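Local coordinates for glycoside hydrolase family 81 (Clostridium thermocellum, PDB 6FOP), which probably hydrolyses internal beta-1,3-glucosidic bonds of glucans such as laminarin, as a component of the bacterium's cellulosome, at residues Y264-R269 with C532-F536; Y300-I305 with Y524-E529; H417-Y422 with E496-W501. One frame throughout, in Å; residues are numbered along the deposited sequence.

All three contacts are largely buried, and two of them use helix 514-534. Interaction 1 sets the short helix 265-268 against the C-terminal part of that helix and is the most polar, with two direct hydrogen bonds. Interaction 2 meets the same helix further back, where the end of strand 295-301 packs through aromatic faces and methyl groups, with Arg301 at its exposed margin. Interaction 3 lies wholly between helices and has the closest backbone approach of the three, resting on small residues, one tyrosine-glutamate bond and a bridging water. Interactions 1 and 2 touch through His266 O and Tyr300 OH, and interactions 2 and 3 through Glu527 and Trp501, linking strand-rich part and helical core.

Interaction 1. Residues Y264-R269 with C532-F536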
loop_
_atom_site.group_PDB
_atom_site.type_symbol
_atom_site.label_atom_id
_atom_site.label_comp_id
_atom_site.label_asym_id
_atom_site.label_seq_id
_atom_site.Cartn_x
_atom_site.Cartn_y
_atom_site.Cartn_z
ATOM N N TYR A 264 -1.529 4.376 -13.851
ATOM C CA TYR A 264 -0.992 3.029 -13.816
ATOM C C TYR A 264 -2.030 2.009 -14.303
ATOM O O TYR A 264 -3.253 2.281 -14.256
ATOM C CB TYR A 264 -0.644 2.681 -12.399
ATOM C CG TYR A 264 0.499 3.417 -11.741
ATOM C CD1 TYR A 264 1.805 3.286 -12.199
ATOM C CD2 TYR A 264 0.280 4.261 -10.646
ATOM C CE1 TYR A 264 2.864 3.891 -11.532
ATOM C CE2 TYR A 264 1.333 4.833 -9.954
ATOM C CZ TYR A 264 2.620 4.673 -10.405
ATOM O OH TYR A 264 3.631 5.240 -9.658
ATOM N N PRO A 265 -1.583 0.808 -14.697
ATOM C CA PRO A 265 -2.546 -0.227 -15.096
ATOM C C PRO A 265 -3.666 -0.522 -14.098
ATOM O O PRO A 265 -4.813 -0.717 -14.520
ATOM C CB PRO A 265 -1.653 -1.448 -15.292
ATOM C CG PRO A 265 -0.367 -0.857 -15.775
ATOM C CD PRO A 265 -0.204 0.385 -14.952
ATOM N N HIS A 266 -3.373 -0.556 -12.798
ATOM C CA HIS A 266 -4.478 -0.826 -11.864
ATOM C C HIS A 266 -5.557 0.255 -11.874
ATOM O O HIS A 266 -6.665 0.027 -11.360
ATOM C CB HIS A 266 -3.975 -1.079 -10.439
ATOM C CG HIS A 266 -3.581 0.162 -9.720
ATOM N ND1 HIS A 266 -2.358 0.757 -9.921
ATOM C CD2 HIS A 266 -4.241 0.936 -8.825
ATOM C CE1 HIS A 266 -2.294 1.858 -9.206
ATOM N NE2 HIS A 266 -3.417 1.983 -8.521
ATOM N N GLN A 267 -5.238 1.441 -12.410
ATOM C CA GLN A 267 -6.198 2.535 -12.549
ATOM C C GLN A 267 -6.899 2.508 -13.899
ATOM O O GLN A 267 -8.102 2.745 -13.968
ATOM C CB GLN A 267 -5.510 3.886 -12.388
ATOM C CG GLN A 267 -4.934 4.095 -10.989
ATOM C CD GLN A 267 -3.946 5.225 -10.884
ATOM O OE1 GLN A 267 -3.191 5.463 -11.806
ATOM N NE2 GLN A 267 -3.936 5.911 -9.770
ATOM N N TRP A 268 -6.152 2.295 -14.992
ATOM C CA TRP A 268 -6.796 2.368 -16.315
ATOM C C TRP A 268 -7.460 1.090 -16.776
ATOM O O TRP A 268 -8.366 1.137 -17.616
ATOM C CB TRP A 268 -5.835 2.899 -17.404
ATOM C CG TRP A 268 -4.574 2.128 -17.725
ATOM C CD1 TRP A 268 -3.305 2.509 -17.411
ATOM C CD2 TRP A 268 -4.444 0.888 -18.444
ATOM N NE1 TRP A 268 -2.402 1.611 -17.902
ATOM C CE2 TRP A 268 -3.079 0.604 -18.540
ATOM C CE3 TRP A 268 -5.350 0.028 -19.072
ATOM C CZ2 TRP A 268 -2.591 -0.562 -19.169
ATOM C CZ3 TRP A 268 -4.859 -1.139 -19.703
ATOM C CH2 TRP A 268 -3.498 -1.406 -19.741
ATOM N N ARG A 269 -7.039 -0.055 -16.237
ATOM C CA ARG A 269 -7.550 -1.329 -16.776
ATOM C C ARG A 269 -9.057 -1.452 -16.536
ATOM O O ARG A 269 -9.533 -1.313 -15.406
ATOM C CB ARG A 269 -6.823 -2.511 -16.180
ATOM C CG ARG A 269 -7.106 -3.816 -16.930
ATOM C CD ARG A 269 -6.646 -5.014 -16.138
ATOM N NE ARG A 269 -5.239 -4.941 -15.789
ATOM C CZ ARG A 269 -4.231 -5.151 -16.645
ATOM N NH1 ARG A 269 -4.461 -5.385 -17.941
ATOM N NH2 ARG A 269 -2.999 -5.077 -16.205
ATOM N N CYS A 532 -2.857 -7.791 -7.675
ATOM C CA CYS A 532 -3.135 -8.590 -8.845
ATOM C C CYS A 532 -2.302 -8.187 -10.076
ATOM O O CYS A 532 -2.102 -8.991 -10.976
ATOM C CB CYS A 532 -4.616 -8.589 -9.147
ATOM S SG CYS A 532 -5.593 -9.476 -7.928
ATOM N N ASN A 533 -1.847 -6.935 -10.102
ATOM C CA ASN A 533 -0.946 -6.459 -11.133
ATOM C C ASN A 533 0.536 -6.598 -10.811
ATOM O O ASN A 533 1.266 -7.275 -11.567
ATOM C CB ASN A 533 -1.288 -4.994 -11.455
ATOM C CG ASN A 533 -2.564 -4.891 -12.240
ATOM O OD1 ASN A 533 -2.584 -5.141 -13.447
ATOM N ND2 ASN A 533 -3.632 -4.523 -11.577
ATOM N N TYR A 534 0.997 -5.969 -9.738
ATOM C CA TYR A 534 2.444 -5.747 -9.542
ATOM C C TYR A 534 3.130 -6.899 -8.822
ATOM O O TYR A 534 4.332 -7.032 -8.904
ATOM C CB TYR A 534 2.718 -4.378 -8.877
ATOM C CG TYR A 534 1.906 -3.286 -9.548
ATOM C CD1 TYR A 534 2.020 -3.037 -10.919
ATOM C CD2 TYR A 534 0.974 -2.566 -8.838
ATOM C CE1 TYR A 534 1.216 -2.108 -11.552
ATOM C CE2 TYR A 534 0.158 -1.639 -9.437
ATOM C CZ TYR A 534 0.272 -1.404 -10.804
ATOM O OH TYR A 534 -0.557 -0.482 -11.421
ATOM N N TRP A 535 2.364 -7.707 -8.091
ATOM C CA TRP A 535 2.906 -8.927 -7.461
ATOM C C TRP A 535 2.617 -10.205 -8.251
ATOM O O TRP A 535 3.504 -11.028 -8.457
ATOM C CB TRP A 535 2.378 -9.060 -6.010
ATOM C CG TRP A 535 3.111 -8.229 -4.977
ATOM C CD1 TRP A 535 4.076 -8.649 -4.168
ATOM C CD2 TRP A 535 2.947 -6.810 -4.693
ATOM N NE1 TRP A 535 4.516 -7.648 -3.346
ATOM C CE2 TRP A 535 3.835 -6.497 -3.645
ATOM C CE3 TRP A 535 2.112 -5.799 -5.184
ATOM C CZ2 TRP A 535 3.912 -5.220 -3.082
ATOM C CZ3 TRP A 535 2.204 -4.524 -4.630
ATOM C CH2 TRP A 535 3.119 -4.244 -3.613
ATOM N N PHE A 536 1.383 -10.354 -8.730
ATOM C CA PHE A 536 0.991 -11.585 -9.420
ATOM C C PHE A 536 0.849 -11.467 -10.939
ATOM O O PHE A 536 0.771 -12.498 -11.611
ATOM C CB PHE A 536 -0.332 -12.119 -8.862
ATOM C CG PHE A 536 -0.306 -12.462 -7.394
ATOM C CD1 PHE A 536 0.762 -13.145 -6.847
ATOM C CD2 PHE A 536 -1.378 -12.133 -6.557
ATOM C CE1 PHE A 536 0.793 -13.468 -5.496
ATOM C CE2 PHE A 536 -1.367 -12.484 -5.200
ATOM C CZ PHE A 536 -0.263 -13.127 -4.670
HETATM O O HOH W 1 -6.188 -4.360 -12.936
#
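Tyr534, in the C-terminal part of helix 514-534, reaches out so that its hydroxyl meets the edge of the His266 ring. OH lies in the imidazole plane, 2.7 Å from ND1, in a nearly straight hydrogen bond (168°) in which either group could be the donor. The planes of the two rings stand almost perpendicular. With CG of His266 set between backbone N and carbonyl carbon (chi1 77°), the ring is brought to Tyr534, and chi2 (-81°) presents ND1 to the hydroxyl. Tyrosine suits the place because its long, flat side chain carries a polar end into a buried site, where OH also packs 3.3 Å from Tyr264 CB. Asn533 works next to it with both halves of its amide. OD1 accepts from Arg269 NH2 at 2.8 Å, the donor close to the line of the C=O bond, and guanidinium and amide are nearly coplanar. ND2 donates to water 1 at 2.9 Å, which Arg269 NE also reaches weakly, and it bonds Glu529 O within its own helix. Arg269 has a second partner in Asp541, a salt bridge through NH1. Helix 265-268, which follows strand 260-263, is thus held between helix 514-534 and strand 295-301, whose Phe296 and Thr298 touch Gln267.

Interaction 2. Residues Y300-I305 with Y524-E529; sequences YRYHGI and YTTEVE
Glu529 lies flat over one face of the Tyr300 ring, its CG 3.6 Å from the ring centroid and only 5° off the normal, a well-centred CH-pi contact. A bend at chi2 (-72°) folds the chain back over the ring, so that the carboxylate runs nearly parallel to it, the planes 6° apart. The aliphatic part of the glutamate thus covers the ring, while OE2 takes a weak bond from water 2, which also accepts from Arg301 N. Tyr300 keeps its polar end elsewhere, OH bonding His266 O. At the root of the Tyr300 side chain, one of two conformers of Thr525 rests CG2 3.7 Å from Tyr300 CB, its OG1 bonding back to Ile521 O. Here the last strand of the three-stranded sheet 223-235, 240-251, 295-301 runs out against a helix of the C-terminal domain, whose 6-hairpin clan is consistent with an (alpha/alpha)6 barrel. Beyond Gly304, whose positive phi suits a glycine, Ile305 has CG1 in the hindered position between N and carbonyl carbon. That rotamer lays CG2 over a face of Tyr524, 3.6 Å from CZ, while Val528 CG2 backs the opposite face. Tyr524 OH bonds Ala584 O and accepts from water 3 at 2.7 Å. Tyr302 CE1 packs more loosely against Tyr524 CD2, 4.2 Å away, with Tyr302 OH turned to Pro671 O.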
loop_
_atom_site.group_PDB
_atom_site.type_symbol
_atom_site.label_atom_id
_atom_site.label_comp_id
_atom_site.label_asym_id
_atom_site.label_seq_id
_atom_site.Cartn_x
_atom_site.Cartn_y
_atom_site.Cartn_z
ATOM N N TYR A 300 -14.045 -0.098 -8.467
ATOM C CA TYR A 300 -13.795 -1.520 -8.332
ATOM C C TYR A 300 -14.998 -2.203 -7.721
ATOM O O TYR A 300 -15.676 -1.646 -6.896
ATOM C CB TYR A 300 -12.588 -1.728 -7.428
ATOM C CG TYR A 300 -11.309 -1.024 -7.870
ATOM C CD1 TYR A 300 -10.835 -1.116 -9.170
ATOM C CD2 TYR A 300 -10.529 -0.346 -6.948
ATOM C CE1 TYR A 300 -9.648 -0.472 -9.556
ATOM C CE2 TYR A 300 -9.353 0.285 -7.312
ATOM C CZ TYR A 300 -8.904 0.201 -8.608
ATOM O OH TYR A 300 -7.734 0.841 -8.938
ATOM N N ARG A 301 -15.189 -3.463 -8.057
ATOM C CA ARG A 301 -16.168 -4.298 -7.361
ATOM C C ARG A 301 -15.512 -4.881 -6.102
ATOM O O ARG A 301 -14.426 -5.458 -6.142
ATOM C CB ARG A 301 -16.675 -5.399 -8.277
ATOM C CG ARG A 301 -17.526 -4.874 -9.407
ATOM C CD ARG A 301 -18.376 -5.955 -10.060
ATOM N NE ARG A 301 -18.878 -5.533 -11.366
ATOM C CZ ARG A 301 -19.910 -4.712 -11.557
ATOM N NH1 ARG A 301 -20.578 -4.194 -10.527
ATOM N NH2 ARG A 301 -20.274 -4.395 -12.802
ATOM N N TYR A 302 -16.223 -4.719 -4.994
ATOM C CA TYR A 302 -15.874 -5.317 -3.722
ATOM C C TYR A 302 -16.621 -6.643 -3.629
ATOM O O TYR A 302 -17.802 -6.709 -3.960
ATOM C CB TYR A 302 -16.329 -4.385 -2.617
ATOM C CG TYR A 302 -16.248 -4.932 -1.204
ATOM C CD1 TYR A 302 -15.021 -5.195 -0.593
ATOM C CD2 TYR A 302 -17.403 -5.116 -0.462
ATOM C CE1 TYR A 302 -14.941 -5.642 0.704
ATOM C CE2 TYR A 302 -17.341 -5.560 0.849
ATOM C CZ TYR A 302 -16.110 -5.817 1.432
ATOM O OH TYR A 302 -16.046 -6.248 2.733
ATOM N N HIS A 303 -15.937 -7.701 -3.202
ATOM C CA HIS A 303 -16.508 -9.046 -3.188
ATOM C C HIS A 303 -16.803 -9.580 -1.804
ATOM O O HIS A 303 -17.064 -10.790 -1.654
ATOM C CB HIS A 303 -15.588 -10.010 -3.931
ATOM C CG HIS A 303 -15.432 -9.650 -5.365
ATOM N ND1 HIS A 303 -16.317 -10.068 -6.329
ATOM C CD2 HIS A 303 -14.534 -8.859 -5.998
ATOM C CE1 HIS A 303 -15.964 -9.555 -7.498
ATOM N NE2 HIS A 303 -14.881 -8.830 -7.322
ATOM N N GLY A 304 -16.757 -8.718 -0.797
ATOM C CA GLY A 304 -17.055 -9.108 0.575
ATOM C C GLY A 304 -15.834 -9.705 1.250
ATOM O O GLY A 304 -14.920 -10.222 0.583
ATOM N N ILE A 305 -15.840 -9.670 2.574
ATOM C CA ILE A 305 -14.961 -10.507 3.382
ATOM C C ILE A 305 -15.808 -11.177 4.447
ATOM O O ILE A 305 -16.913 -10.718 4.752
ATOM C CB ILE A 305 -13.796 -9.715 4.029
ATOM C CG1 ILE A 305 -14.275 -8.717 5.079
ATOM C CG2 ILE A 305 -12.954 -9.015 2.954
ATOM C CD1 ILE A 305 -13.165 -8.222 5.942
ATOM N N TYR A 524 -8.473 -2.120 1.401
ATOM C CA TYR A 524 -8.474 -3.523 1.038
ATOM C C TYR A 524 -8.691 -3.729 -0.449
ATOM O O TYR A 524 -7.922 -4.426 -1.125
ATOM C CB TYR A 524 -9.582 -4.234 1.839
ATOM C CG TYR A 524 -9.795 -5.687 1.474
ATOM C CD1 TYR A 524 -9.020 -6.701 2.025
ATOM C CD2 TYR A 524 -10.757 -6.042 0.548
ATOM C CE1 TYR A 524 -9.224 -8.031 1.655
ATOM C CE2 TYR A 524 -10.974 -7.367 0.202
ATOM C CZ TYR A 524 -10.203 -8.356 0.750
ATOM O OH TYR A 524 -10.426 -9.655 0.387
ATOM N N THR A 525 -9.753 -3.135 -0.978
ATOM C CA THR A 525 -10.108 -3.338 -2.368
ATOM C C THR A 525 -9.009 -2.828 -3.293
ATOM O O THR A 525 -8.632 -3.478 -4.265
ATOM C CB THR A 525 -11.462 -2.669 -2.649
ATOM O OG1 THR A 525 -12.460 -3.179 -1.722
ATOM C CG2 THR A 525 -11.922 -2.950 -4.052
ATOM N N THR A 526 -8.479 -1.644 -2.963
ATOM C CA THR A 526 -7.462 -1.059 -3.830
ATOM C C THR A 526 -6.153 -1.870 -3.757
ATOM O O THR A 526 -5.576 -2.197 -4.799
ATOM C CB THR A 526 -7.216 0.393 -3.466
ATOM O OG1 THR A 526 -8.442 1.131 -3.507
ATOM C CG2 THR A 526 -6.237 1.009 -4.471
ATOM N N GLU A 527 -5.683 -2.225 -2.547
ATOM C CA GLU A 527 -4.468 -3.016 -2.459
ATOM C C GLU A 527 -4.579 -4.331 -3.202
ATOM O O GLU A 527 -3.642 -4.744 -3.897
ATOM C CB GLU A 527 -4.013 -3.188 -1.004
ATOM C CG GLU A 527 -2.582 -3.702 -0.900
ATOM C CD GLU A 527 -1.610 -2.840 -0.103
ATOM O OE1 GLU A 527 -2.053 -1.945 0.666
ATOM O OE2 GLU A 527 -0.382 -3.037 -0.288
ATOM N N VAL A 528 -5.736 -4.975 -3.106
ATOM C CA VAL A 528 -5.934 -6.227 -3.826
ATOM C C VAL A 528 -5.776 -5.989 -5.345
ATOM O O VAL A 528 -5.134 -6.779 -6.047
ATOM C CB VAL A 528 -7.307 -6.838 -3.498
ATOM C CG1 VAL A 528 -7.667 -7.935 -4.495
ATOM C CG2 VAL A 528 -7.292 -7.417 -2.069
ATOM N N GLU A 529 -6.367 -4.907 -5.842
ATOM C CA GLU A 529 -6.260 -4.601 -7.285
ATOM C C GLU A 529 -4.795 -4.378 -7.691
ATOM O O GLU A 529 -4.338 -4.894 -8.735
ATOM C CB GLU A 529 -7.071 -3.364 -7.641
ATOM C CG GLU A 529 -8.560 -3.567 -7.563
ATOM C CD GLU A 529 -9.132 -4.429 -8.676
ATOM O OE1 GLU A 529 -8.567 -4.468 -9.799
ATOM O OE2 GLU A 529 -10.192 -5.024 -8.452
HETATM O O HOH W 2 -13.298 -4.586 -9.922
HETATM O O HOH W 3 -12.241 -10.114 -1.610
#

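Interaction 3. Residues H417-Y422 with E496-W501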
loop_
_atom_site.group_PDB
_atom_site.type_symbol
_atom_site.label_atom_id
_atom_site.label_comp_id
_atom_site.label_asym_id
_atom_site.label_seq_id
_atom_site.Cartn_x
_atom_site.Cartn_y
_atom_site.Cartn_z
ATOM N N HIS A 417 1.995 -1.012 9.605
ATOM C CA HIS A 417 0.800 -1.709 9.117
ATOM C C HIS A 417 0.901 -3.227 9.315
ATOM O O HIS A 417 -0.079 -3.855 9.749
ATOM C CB HIS A 417 0.437 -1.295 7.669
ATOM C CG HIS A 417 1.476 -1.621 6.627
ATOM N ND1 HIS A 417 2.824 -1.685 6.885
ATOM C CD2 HIS A 417 1.337 -1.888 5.314
ATOM C CE1 HIS A 417 3.469 -1.977 5.769
ATOM N NE2 HIS A 417 2.586 -2.105 4.800
ATOM N N PHE A 418 2.082 -3.801 9.046
ATOM C CA PHE A 418 2.268 -5.241 9.229
ATOM C C PHE A 418 2.090 -5.590 10.710
ATOM O O PHE A 418 1.419 -6.582 11.050
ATOM C CB PHE A 418 3.676 -5.673 8.828
ATOM C CG PHE A 418 4.044 -5.426 7.376
ATOM C CD1 PHE A 418 3.102 -5.324 6.372
ATOM C CD2 PHE A 418 5.387 -5.392 7.032
ATOM C CE1 PHE A 418 3.498 -5.207 5.047
ATOM C CE2 PHE A 418 5.778 -5.229 5.724
ATOM C CZ PHE A 418 4.827 -5.145 4.736
ATOM N N HIS A 419 2.741 -4.845 11.596
ATOM C CA HIS A 419 2.688 -5.188 13.011
ATOM C C HIS A 419 1.282 -4.984 13.550
ATOM O O HIS A 419 0.701 -5.859 14.214
ATOM C CB HIS A 419 3.607 -4.312 13.852
ATOM C CG HIS A 419 5.074 -4.510 13.683
ATOM N ND1 HIS A 419 5.735 -4.678 12.489
ATOM C CD2 HIS A 419 6.035 -4.449 14.630
ATOM C CE1 HIS A 419 7.040 -4.721 12.721
ATOM N NE2 HIS A 419 7.241 -4.583 14.006
ATOM N N TYR A 420 0.744 -3.794 13.331
ATOM C CA TYR A 420 -0.497 -3.420 13.986
ATOM C C TYR A 420 -1.716 -4.103 13.370
ATOM O O TYR A 420 -2.729 -4.233 14.035
ATOM C CB TYR A 420 -0.664 -1.916 14.016
ATOM C CG TYR A 420 0.422 -1.151 14.751
ATOM C CD1 TYR A 420 1.395 -1.768 15.497
ATOM C CD2 TYR A 420 0.484 0.238 14.636
ATOM C CE1 TYR A 420 2.394 -1.058 16.130
ATOM C CE2 TYR A 420 1.471 0.952 15.243
ATOM C CZ TYR A 420 2.443 0.315 15.977
ATOM O OH TYR A 420 3.450 0.994 16.593
ATOM N N GLY A 421 -1.638 -4.545 12.128
ATOM C CA GLY A 421 -2.740 -5.267 11.514
ATOM C C GLY A 421 -3.162 -6.486 12.334
ATOM O O GLY A 421 -4.347 -6.773 12.445
ATOM N N TYR A 422 -2.177 -7.191 12.901
ATOM C CA TYR A 422 -2.477 -8.339 13.747
ATOM C C TYR A 422 -3.205 -7.932 15.031
ATOM O O TYR A 422 -4.135 -8.623 15.474
ATOM C CB TYR A 422 -1.200 -9.087 14.097
ATOM C CG TYR A 422 -0.554 -9.817 12.948
ATOM C CD1 TYR A 422 -1.127 -10.958 12.399
ATOM C CD2 TYR A 422 0.678 -9.402 12.414
ATOM C CE1 TYR A 422 -0.515 -11.644 11.368
ATOM C CE2 TYR A 422 1.295 -10.099 11.370
ATOM C CZ TYR A 422 0.690 -11.215 10.833
ATOM O OH TYR A 422 1.272 -11.915 9.802
ATOM N N GLU A 496 0.414 -9.070 4.369
ATOM C CA GLU A 496 0.377 -8.434 5.695
ATOM C C GLU A 496 -0.220 -7.011 5.694
ATOM O O GLU A 496 -0.807 -6.588 6.688
ATOM C CB GLU A 496 1.731 -8.452 6.408
ATOM C CG GLU A 496 2.040 -9.804 7.014
ATOM C CD GLU A 496 3.252 -9.849 7.904
ATOM O OE1 GLU A 496 4.138 -8.982 7.745
ATOM O OE2 GLU A 496 3.338 -10.794 8.728
ATOM N N ALA A 497 -0.107 -6.288 4.580
ATOM C CA ALA A 497 -0.800 -5.004 4.444
ATOM C C ALA A 497 -2.317 -5.271 4.411
ATOM O O ALA A 497 -3.104 -4.660 5.142
ATOM C CB ALA A 497 -0.348 -4.300 3.169
ATOM N N ILE A 498 -2.722 -6.235 3.595
ATOM C CA ILE A 498 -4.139 -6.578 3.449
ATOM C C ILE A 498 -4.749 -7.115 4.745
ATOM O O ILE A 498 -5.927 -6.860 5.022
ATOM C CB ILE A 498 -4.331 -7.514 2.235
ATOM C CG1 ILE A 498 -4.150 -6.710 0.928
ATOM C CG2 ILE A 498 -5.663 -8.256 2.267
ATOM C CD1 ILE A 498 -3.830 -7.575 -0.281
ATOM N N ASN A 499 -3.946 -7.801 5.562
ATOM C CA ASN A 499 -4.412 -8.230 6.878
ATOM C C ASN A 499 -4.844 -7.035 7.716
ATOM O O ASN A 499 -5.871 -7.089 8.422
ATOM C CB ASN A 499 -3.296 -8.971 7.588
ATOM C CG ASN A 499 -3.708 -9.535 8.936
ATOM O OD1 ASN A 499 -4.731 -10.226 9.057
ATOM N ND2 ASN A 499 -2.899 -9.273 9.946
ATOM N N ALA A 500 -4.064 -5.946 7.683
ATOM C CA ALA A 500 -4.476 -4.752 8.432
ATOM C C ALA A 500 -5.781 -4.191 7.881
ATOM O O ALA A 500 -6.672 -3.778 8.628
ATOM C CB ALA A 500 -3.396 -3.696 8.397
ATOM N N TRP A 501 -5.911 -4.163 6.564
ATOM C CA TRP A 501 -7.073 -3.557 5.957
ATOM C C TRP A 501 -8.344 -4.337 6.214
ATOM O O TRP A 501 -9.385 -3.748 6.575
ATOM C CB TRP A 501 -6.861 -3.322 4.469
ATOM C CG TRP A 501 -5.617 -2.578 4.097
ATOM C CD1 TRP A 501 -4.981 -2.693 2.915
ATOM C CD2 TRP A 501 -4.820 -1.651 4.889
ATOM N NE1 TRP A 501 -3.890 -1.864 2.871
ATOM C CE2 TRP A 501 -3.748 -1.226 4.067
ATOM C CE3 TRP A 501 -4.900 -1.145 6.188
ATOM C CZ2 TRP A 501 -2.780 -0.318 4.506
ATOM C CZ3 TRP A 501 -3.932 -0.231 6.622
ATOM C CH2 TRP A 501 -2.894 0.176 5.778
HETATM O O HOH W 4 -0.767 -7.380 9.435
#
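Gly421 meets Ala500 where two helices of the C-terminal domain cross closely; the domain's 6-hairpin clan points to an (alpha/alpha)6 barrel. The axes of the two segments approach to 7.8 Å and cross at 42°. With no side chain on Gly421, the Ala500 methyl can lie against the backbone of the other helix, its CB 3.6 Å from Gly421 CA, and the two CA atoms of Gly421 and Ala500 are likewise 3.6 Å apart.

Apolar packing continues on one flank of this crossing. His417 CD2 meets Ala497 CB, 3.6 Å away, and His417 CB faces Trp501 CH2, while NE2 bonds Gln491 outside the pair. Phe418 CD1 presses against Glu496 CB at 3.4 Å, so the aliphatic root of the glutamate serves as a hydrocarbon surface.

The direct polar link is Tyr422 OH to Glu496 OE2, 2.6 Å long. The hydroxyl donates on the anti side of the carboxylate, 23° out of its plane, and OE2 is also bonded to Tyr340 OH, so two tyrosines meet one oxygen. Glu496 is extended beyond CG, which carries the carboxylate across to Tyr422. A bound pentanediol, probably from the crystallisation liquor, lies about 4 Å from the Glu496 side chain.

Asn499 ND2 stands over one face of the Tyr422 ring, toward its rim, with the amide plane tilted 53° to the ring. Next to it water 4 sits between the helices, giving its protons to Phe418 O at 2.8 Å and Glu496 O, and accepting from Asn499 ND2.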